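PDB 2D2R: undecaprenyl Pyrophosphate Synthase from Helicobacter pylori, which probably condenses isopentenyl diphosphate with an allylic diphosphate, using magnesium, to build the long-chain lipid carrier undecaprenyl diphosphate. Local coordinates for residues A[216-219]-A[220-223]. Sequence-based numbering, arbitrary orientation.
Sequences ILWP and DFTP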
loop_
_atom_site.group_PDB
_atom_site.type_symbol
_atom_site.label_atom_id
_atom_site.label_comp_id
_atom_site.label_asym_id
_atom_site.label_seq_id
_atom_site.Cartn_x
_atom_site.Cartn_y
_atom_site.Cartn_z
ATOM N N ILE A 216 -2.248 -20.054 3.586
ATOM C CA ILE A 216 -1.739 -20.728 4.782
ATOM C C ILE A 216 -1.988 -19.830 5.988
ATOM O O ILE A 216 -1.632 -18.622 5.975
ATOM C CB ILE A 216 -0.247 -20.999 4.664
ATOM C CG1 ILE A 216 0.011 -21.846 3.404
ATOM C CG2 ILE A 216 0.240 -21.693 5.960
ATOM C CD1 ILE A 216 1.467 -21.956 3.028
ATOM N N LEU A 217 -2.600 -20.382 7.026
ATOM C CA LEU A 217 -2.864 -19.593 8.222
ATOM C C LEU A 217 -1.536 -19.355 8.928
ATOM O O LEU A 217 -0.611 -20.171 8.762
ATOM C CB LEU A 217 -3.830 -20.315 9.146
ATOM C CG LEU A 217 -5.205 -20.573 8.551
ATOM C CD1 LEU A 217 -6.136 -21.121 9.632
ATOM C CD2 LEU A 217 -5.795 -19.270 7.974
ATOM N N TRP A 218 -1.429 -18.291 9.729
ATOM C CA TRP A 218 -0.150 -17.999 10.371
ATOM C C TRP A 218 0.418 -19.124 11.271
ATOM O O TRP A 218 1.586 -19.490 11.137
ATOM C CB TRP A 218 -0.220 -16.671 11.154
ATOM C CG TRP A 218 1.097 -16.267 11.852
ATOM C CD1 TRP A 218 1.293 -16.154 13.191
ATOM C CD2 TRP A 218 2.356 -15.928 11.240
ATOM N NE1 TRP A 218 2.591 -15.768 13.462
ATOM C CE2 TRP A 218 3.262 -15.620 12.284
ATOM C CE3 TRP A 218 2.805 -15.850 9.910
ATOM C CZ2 TRP A 218 4.587 -15.235 12.049
ATOM C CZ3 TRP A 218 4.133 -15.464 9.672
ATOM C CH2 TRP A 218 5.005 -15.162 10.739
ATOM N N PRO A 219 -0.397 -19.674 12.190
ATOM C CA PRO A 219 0.117 -20.752 13.060
ATOM C C PRO A 219 0.612 -21.983 12.302
ATOM O O PRO A 219 1.279 -22.826 12.887
ATOM C CB PRO A 219 -1.067 -21.069 13.963
ATOM C CG PRO A 219 -1.758 -19.741 14.095
ATOM C CD PRO A 219 -1.731 -19.242 12.631
ATOM N N ASP A 220 0.275 -22.100 11.021
ATOM C CA ASP A 220 0.716 -23.237 10.203
ATOM C C ASP A 220 1.898 -22.882 9.304
ATOM O O ASP A 220 2.426 -23.739 8.590
ATOM C CB ASP A 220 -0.419 -23.730 9.296
ATOM C CG ASP A 220 -1.547 -24.361 10.066
ATOM O OD1 ASP A 220 -1.252 -24.969 11.121
ATOM O OD2 ASP A 220 -2.720 -24.269 9.631
ATOM N N PHE A 221 2.306 -21.613 9.348
ATOM C CA PHE A 221 3.374 -21.085 8.500
ATOM C C PHE A 221 4.749 -21.518 8.947
ATOM O O PHE A 221 5.106 -21.324 10.088
ATOM C CB PHE A 221 3.303 -19.546 8.481
ATOM C CG PHE A 221 4.044 -18.922 7.328
ATOM C CD1 PHE A 221 3.624 -19.139 6.034
ATOM C CD2 PHE A 221 5.171 -18.151 7.547
ATOM C CE1 PHE A 221 4.314 -18.603 4.949
ATOM C CE2 PHE A 221 5.876 -17.611 6.479
ATOM C CZ PHE A 221 5.430 -17.850 5.153
ATOM N N THR A 222 5.541 -22.073 8.042
ATOM C CA THR A 222 6.851 -22.539 8.458
ATOM C C THR A 222 7.978 -21.884 7.748
ATOM O O THR A 222 7.788 -21.204 6.737
ATOM C CB THR A 222 7.023 -24.018 8.197
ATOM O OG1 THR A 222 7.185 -24.214 6.796
ATOM C CG2 THR A 222 5.835 -24.767 8.623
ATOM N N PRO A 223 9.194 -22.085 8.258
ATOM C CA PRO A 223 10.314 -21.462 7.571
ATOM C C PRO A 223 10.426 -22.032 6.165
ATOM O O PRO A 223 10.936 -21.388 5.262
ATOM C CB PRO A 223 11.490 -21.826 8.464
ATOM C CG PRO A 223 10.864 -21.688 9.827
ATOM C CD PRO A 223 9.552 -22.428 9.644
#
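Trp218 and Phe221 meet on the buried side of a tight turn. Their six-membered rings lie nearly parallel, planes 19° apart, but with centroids 5.6 Å apart the offset is too large for a real stack. The closest carbons are CZ3 of Trp218 and CD2 of Phe221, 3.6 Å apart, an oblique approach. Both side chains carry CG anti to the backbone N (chi1 -179° for Trp218), which turns both rings to the same buried side, where Ile51 of helix 37-56 and Thr192 touch both. The indole NE1 is hydrogen-bonded to Gly44 O. CG2 of Ile216 lies at the edge of the Phe221 ring, near its plane, 4.2 Å from CD1.

Two successive i to i+3 bonds define a short 3-10 turn: Asp220 N to Leu217 O at 3.1 Å, and Phe221 N to Trp218 O at 2.9 Å. The second is the straighter, 160° at the hydrogen. This turn links strand 210-213, the outermost strand on one side of the parallel sheet within this chain, to helix 223-236, for which Thr222 is the N-cap.

Packing is looser at exposed Asp220, whose OD2 approaches CB of Leu217 only to 4.1 Å. Its OD1 makes a weak hydrogen bond with NE1 of Trp29, a probable substrate-binding residue, while Pro219 packs against Asn26, another.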